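Local coordinates for benzoylformate decarboxylase (Mycobacterium smegmatis, PDB 4Q9D), which belongs to the thiamine pyrophosphate-dependent enzymes, assembling as a tetramer of three-domain chains, with magnesium bound in the C-terminal cofactor-type domain, at residues N92-I97 with P152-V157; V126-E131 with Y146-Q151. All coordinates share one frame; numbering follows the deposited sequence.

Contact 1: residues N92-I97 with P152-V157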
loop_
_atom_site.group_PDB
_atom_site.type_symbol
_atom_site.label_atom_id
_atom_site.label_comp_id
_atom_site.label_asym_id
_atom_site.label_seq_id
_atom_site.Cartn_x
_atom_site.Cartn_y
_atom_site.Cartn_z
ATOM N N ASN B 92 14.721 -12.214 10.126
ATOM C CA ASN B 92 14.872 -12.998 8.886
ATOM C C ASN B 92 14.430 -14.471 9.023
ATOM O O ASN B 92 15.102 -15.403 8.578
ATOM C CB ASN B 92 16.307 -12.902 8.357
ATOM C CG ASN B 92 16.742 -11.454 8.107
ATOM O OD1 ASN B 92 17.681 -10.964 8.719
ATOM N ND2 ASN B 92 16.044 -10.777 7.231
ATOM N N THR B 93 13.296 -14.687 9.664
ATOM C CA THR B 93 12.819 -16.044 9.861
ATOM C C THR B 93 11.906 -16.467 8.700
ATOM O O THR B 93 10.960 -15.749 8.375
ATOM C CB THR B 93 12.031 -16.141 11.165
ATOM O OG1 THR B 93 12.846 -15.644 12.239
ATOM C CG2 THR B 93 11.622 -17.611 11.451
ATOM N N PRO B 94 12.194 -17.625 8.062
ATOM C CA PRO B 94 11.351 -18.082 6.942
ATOM C C PRO B 94 10.015 -18.657 7.406
ATOM O O PRO B 94 9.898 -19.858 7.567
ATOM C CB PRO B 94 12.208 -19.175 6.257
ATOM C CG PRO B 94 13.031 -19.760 7.381
ATOM C CD PRO B 94 13.314 -18.545 8.333
ATOM N N LEU B 95 9.020 -17.806 7.625
ATOM C CA LEU B 95 7.709 -18.289 8.013
ATOM C C LEU B 95 6.743 -18.151 6.854
ATOM O O LEU B 95 6.708 -17.108 6.204
ATOM C CB LEU B 95 7.156 -17.508 9.207
ATOM C CG LEU B 95 7.985 -17.602 10.500
ATOM C CD1 LEU B 95 7.323 -16.819 11.603
ATOM C CD2 LEU B 95 8.137 -19.072 10.922
ATOM N N ILE B 96 5.936 -19.179 6.626
ATOM C CA ILE B 96 4.830 -19.066 5.673
ATOM C C ILE B 96 3.552 -18.825 6.465
ATOM O O ILE B 96 3.041 -19.717 7.159
ATOM C CB ILE B 96 4.727 -20.321 4.798
ATOM C CG1 ILE B 96 6.042 -20.485 4.025
ATOM C CG2 ILE B 96 3.491 -20.247 3.852
ATOM C CD1 ILE B 96 6.126 -21.779 3.286
ATOM N N ILE B 97 3.062 -17.592 6.399
ATOM C CA ILE B 97 1.880 -17.226 7.162
ATOM C C ILE B 97 0.669 -17.364 6.228
ATOM O O ILE B 97 0.647 -16.767 5.153
ATOM C CB ILE B 97 1.949 -15.759 7.687
ATOM C CG1 ILE B 97 3.343 -15.394 8.257
ATOM C CG2 ILE B 97 0.815 -15.506 8.696
ATOM C CD1 ILE B 97 3.651 -16.114 9.535
ATOM N N PRO B 152 17.619 -15.868 0.052
ATOM C CA PRO B 152 18.219 -14.896 0.989
ATOM C C PRO B 152 17.915 -13.442 0.599
ATOM O O PRO B 152 17.780 -13.157 -0.576
ATOM C CB PRO B 152 19.728 -15.169 0.864
ATOM C CG PRO B 152 19.904 -15.756 -0.519
ATOM C CD PRO B 152 18.628 -16.599 -0.734
ATOM N N PRO B 153 17.744 -12.545 1.584
ATOM C CA PRO B 153 17.670 -12.905 3.005
ATOM C C PRO B 153 16.300 -13.474 3.334
ATOM O O PRO B 153 15.282 -12.990 2.815
ATOM C CB PRO B 153 17.858 -11.554 3.710
ATOM C CG PRO B 153 17.232 -10.576 2.765
ATOM C CD PRO B 153 17.533 -11.096 1.364
ATOM N N MET B 154 16.266 -14.489 4.191
ATOM C CA MET B 154 15.026 -15.164 4.515
ATOM C C MET B 154 14.068 -14.229 5.225
ATOM O O MET B 154 14.479 -13.225 5.774
ATOM C CB MET B 154 15.297 -16.388 5.400
ATOM C CG MET B 154 16.092 -17.475 4.691
ATOM S SD MET B 154 16.271 -18.942 5.691
ATOM C CE MET B 154 17.136 -20.021 4.559
ATOM N N GLY B 155 12.785 -14.576 5.221
ATOM C CA GLY B 155 11.801 -13.763 5.889
ATOM C C GLY B 155 10.395 -14.309 5.724
ATOM O O GLY B 155 10.167 -15.274 4.989
ATOM N N PRO B 156 9.440 -13.703 6.430
ATOM C CA PRO B 156 8.080 -14.256 6.404
ATOM C C PRO B 156 7.317 -13.824 5.154
ATOM O O PRO B 156 7.574 -12.753 4.576
ATOM C CB PRO B 156 7.435 -13.658 7.659
ATOM C CG PRO B 156 8.168 -12.309 7.830
ATOM C CD PRO B 156 9.595 -12.603 7.408
ATOM N N VAL B 157 6.367 -14.655 4.738
ATOM C CA VAL B 157 5.508 -14.290 3.615
ATOM C C VAL B 157 4.060 -14.567 3.987
ATOM O O VAL B 157 3.795 -15.312 4.935
ATOM C CB VAL B 157 5.899 -15.052 2.325
ATOM C CG1 VAL B 157 7.377 -14.791 1.974
ATOM C CG2 VAL B 157 5.653 -16.539 2.510
#
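Ile97 and Val157 are joined by a backbone bond from Ile97 N to Val157 O of 2.8 Å, and Val157 N returns one to Leu95 O at 2.9 Å. This pair clasps Ile96, whose own backbone is bonded to Ala68 and Val70 of the strand beyond. Leu95 O has a second, weaker visitor, the CA-H of Pro156 at 3.2 Å. Ile96 CG1 and Val157 CG2 lie 4.2 Å apart on the face covered by helix 138-150, where Ala145 touches both side chains. Leu95 and Ile97 pack instead against Leu54 of helix 50-64. The bridge is the start of the pairing between strands 95-101 and 157-162, neighbours in the six-stranded parallel sheet of the N-terminal alpha/beta domain.

Upstream the pairing gives way to turns and side-chain bonds. Pro94 centres an inverse gamma turn, closed by a weak bond from Leu95 N to Thr93 O of 2.9 Å; Pro156 N, also near that oxygen, has no hydrogen to offer. Thr93 OG1 is hydrogen-bonded to Asp58 OD1 of helix 50-64, and Gly155 is backbone-bonded to Ala149. Pro153 O is taken by Lys127 NZ, and the Pro156 backbone is bonded to that of Lys127. Asn92, in the Schellman motif that ends the preceding helix, donates ND2 to Met154 O over 3.3 Å. The oxygen lies within 15° of the amide plane and is approached nearly along the C=O axis, although the angle at the hydrogen is only 145°. Asn92 CG stands beside its own backbone N (chi1 -57°), which brings the amide alongside Met154 O. The Met154 side chain starts toward 92-97 and extends beyond CG; its SD meets Pro94 CG at 3.7 Å, on a proline ring that Met150 also touches.

Contact 2: residues V126-E131 with Y146-Q151. With FMT (formic acid), chain G.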
loop_
_atom_site.group_PDB
_atom_site.type_symbol
_atom_site.label_atom_id
_atom_site.label_comp_id
_atom_site.label_asym_id
_atom_site.label_seq_id
_atom_site.Cartn_x
_atom_site.Cartn_y
_atom_site.Cartn_z
ATOM N N VAL B 126 6.207 -8.244 5.333
ATOM C CA VAL B 126 6.447 -9.538 4.700
ATOM C C VAL B 126 7.270 -9.340 3.431
ATOM O O VAL B 126 7.198 -8.279 2.825
ATOM C CB VAL B 126 5.114 -10.238 4.302
ATOM C CG1 VAL B 126 4.461 -10.863 5.511
ATOM C CG2 VAL B 126 4.168 -9.236 3.574
ATOM N N LYS B 127 8.037 -10.358 3.031
ATOM C CA LYS B 127 8.736 -10.327 1.748
ATOM C C LYS B 127 7.751 -10.353 0.584
ATOM O O LYS B 127 8.064 -9.890 -0.489
ATOM C CB LYS B 127 9.685 -11.527 1.580
ATOM C CG LYS B 127 10.869 -11.579 2.557
ATOM C CD LYS B 127 11.768 -12.785 2.251
ATOM C CE LYS B 127 12.623 -12.551 0.989
ATOM N NZ LYS B 127 13.541 -13.746 0.789
ATOM N N TRP B 128 6.559 -10.897 0.812
ATOM C CA TRP B 128 5.641 -11.166 -0.266
ATOM C C TRP B 128 4.279 -11.467 0.348
ATOM O O TRP B 128 4.184 -12.114 1.398
ATOM C CB TRP B 128 6.122 -12.381 -1.054
ATOM C CG TRP B 128 5.287 -12.745 -2.259
ATOM C CD1 TRP B 128 5.049 -11.965 -3.355
ATOM C CD2 TRP B 128 4.641 -14.007 -2.524
ATOM N NE1 TRP B 128 4.269 -12.643 -4.259
ATOM C CE2 TRP B 128 4.033 -13.910 -3.787
ATOM C CE3 TRP B 128 4.514 -15.198 -1.817
ATOM C CZ2 TRP B 128 3.280 -14.954 -4.342
ATOM C CZ3 TRP B 128 3.790 -16.242 -2.389
ATOM C CH2 TRP B 128 3.185 -16.110 -3.627
ATOM N N SER B 129 3.231 -11.028 -0.334
ATOM C CA SER B 129 1.870 -11.130 0.179
ATOM C C SER B 129 1.000 -11.482 -1.048
ATOM O O SER B 129 1.090 -10.822 -2.084
ATOM C CB SER B 129 1.489 -9.751 0.735
ATOM O OG SER B 129 0.255 -9.768 1.350
ATOM N N TYR B 130 0.165 -12.513 -0.967
ATOM C CA TYR B 130 -0.525 -12.961 -2.188
ATOM C C TYR B 130 -1.835 -13.674 -1.894
ATOM O O TYR B 130 -1.934 -14.397 -0.905
ATOM C CB TYR B 130 0.410 -13.909 -2.936
ATOM C CG TYR B 130 -0.017 -14.312 -4.329
ATOM C CD1 TYR B 130 -0.059 -13.384 -5.370
ATOM C CD2 TYR B 130 -0.324 -15.637 -4.619
ATOM C CE1 TYR B 130 -0.425 -13.777 -6.674
ATOM C CE2 TYR B 130 -0.667 -16.036 -5.913
ATOM C CZ TYR B 130 -0.728 -15.115 -6.926
ATOM O OH TYR B 130 -1.079 -15.555 -8.192
ATOM N N GLU B 131 -2.833 -13.457 -2.747
ATOM C CA GLU B 131 -4.072 -14.237 -2.734
ATOM C C GLU B 131 -4.255 -14.787 -4.152
ATOM O O GLU B 131 -4.369 -14.010 -5.081
ATOM C CB GLU B 131 -5.247 -13.328 -2.429
ATOM C CG GLU B 131 -6.616 -14.050 -2.282
ATOM C CD GLU B 131 -7.600 -13.173 -1.520
ATOM O OE1 GLU B 131 -7.669 -13.250 -0.256
ATOM O OE2 GLU B 131 -8.273 -12.375 -2.168
ATOM N N TYR B 146 7.204 -20.692 -0.258
ATOM C CA TYR B 146 8.420 -21.348 0.243
ATOM C C TYR B 146 9.656 -20.798 -0.465
ATOM O O TYR B 146 10.657 -20.511 0.171
ATOM C CB TYR B 146 8.323 -22.886 0.020
ATOM C CG TYR B 146 9.571 -23.692 0.424
ATOM C CD1 TYR B 146 9.568 -24.475 1.576
ATOM C CD2 TYR B 146 10.713 -23.707 -0.377
ATOM C CE1 TYR B 146 10.679 -25.234 1.934
ATOM C CE2 TYR B 146 11.837 -24.453 -0.023
ATOM C CZ TYR B 146 11.812 -25.207 1.130
ATOM O OH TYR B 146 12.919 -25.949 1.485
ATOM N N ALA B 147 9.580 -20.651 -1.789
ATOM C CA ALA B 147 10.689 -20.095 -2.546
ATOM C C ALA B 147 11.062 -18.686 -2.075
ATOM O O ALA B 147 12.256 -18.370 -1.890
ATOM C CB ALA B 147 10.378 -20.103 -4.062
ATOM N N VAL B 148 10.058 -17.839 -1.861
ATOM C CA VAL B 148 10.348 -16.457 -1.460
ATOM C C VAL B 148 10.917 -16.412 -0.030
ATOM O O VAL B 148 11.913 -15.760 0.209
ATOM C CB VAL B 148 9.134 -15.534 -1.535
ATOM C CG1 VAL B 148 9.491 -14.116 -0.929
ATOM C CG2 VAL B 148 8.607 -15.420 -2.997
ATOM N N ALA B 149 10.272 -17.124 0.890
ATOM C CA ALA B 149 10.697 -17.199 2.273
ATOM C C ALA B 149 12.143 -17.681 2.413
ATOM O O ALA B 149 12.863 -17.210 3.285
ATOM C CB ALA B 149 9.755 -18.146 3.085
ATOM N N MET B 150 12.545 -18.632 1.570
ATOM C CA MET B 150 13.790 -19.374 1.766
ATOM C C MET B 150 14.969 -18.779 1.030
ATOM O O MET B 150 16.106 -19.039 1.405
ATOM C CB MET B 150 13.622 -20.845 1.375
ATOM C CG MET B 150 12.737 -21.637 2.345
ATOM S SD MET B 150 13.546 -21.813 3.972
ATOM C CE MET B 150 14.788 -23.070 3.590
ATOM N N GLN B 151 14.710 -17.968 0.001
ATOM C CA GLN B 151 15.805 -17.311 -0.705
ATOM C C GLN B 151 16.312 -16.148 0.136
ATOM O O GLN B 151 15.545 -15.527 0.871
ATOM C CB GLN B 151 15.403 -16.869 -2.105
ATOM C CG GLN B 151 15.025 -18.055 -3.015
ATOM C CD GLN B 151 14.638 -17.602 -4.413
ATOM O OE1 GLN B 151 15.190 -18.085 -5.408
ATOM N NE2 GLN B 151 13.690 -16.659 -4.499
HETATM C C FMT G . 15.509 -25.096 -0.666
HETATM O O1 FMT G . 15.078 -25.461 0.438
HETATM O O2 FMT G . 14.870 -25.297 -1.709
#
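The side chains of Lys127 and Val148 run antiparallel alongside one another, and the close packing lies between them. Val148 CG1 fits against Lys127 CB at 3.6 Å and Trp128 CB at 3.8 Å, while CG2 approaches the indole obliquely. Tyr130 CB lies 3.4 Å above the plane of the Trp128 ring, toward its rim. The lysine chain bends at chi3 (75°), carrying NZ to the end of helix 138-150, where it donates to Val148 O at 2.7 Å. Gln151 O is equally near NZ, but the angle is poor.

Beyond Trp128 the strand runs off from the helix, with Ser129 bonded to Thr119 O and Glu131 to Ser160 and Gln101. Gln151 directs its amide to Ser305 and Pro302 of a neighbouring subunit. Tyr146, with Met150 CG over the centre of one ring face, points to a formic acid, probably from the crystallisation liquor, which Val179 N also binds; the 2.4 Å between Tyr146 OH and formic acid O1 is doubtfully short.

Strand 128-130, helix 138-150 and strand 157-162 form a beta-alpha-beta unit. An ammonium group among carbonyl oxygens at the helix C-terminus would be expected to offset the partial negative charge there and to favour protonated Lys127.

Overall arrangement
Contact 2 is nested within the loop closed by contact 1, and their centres are about 7 Å apart. Lys127 ties them together: its NZ lies 2.8 Å from Pro153 O and its backbone N 2.9 Å from Pro156 O, both probable hydrogen bonds. Met154 CB also packs on Ala149 O at 3.3 Å. Strand 157-162 sits between strand 95-101, which it meets in contact 1, and the edge strand 128-130, from which the chain leads into helix 138-150 of contact 2. Both contacts reach the same parallel sheet of the N-terminal domain, whereas the magnesium ion is held by Asp434, Asn461 and Glu463 in the C-terminal domain, so neither forms part of the metal site.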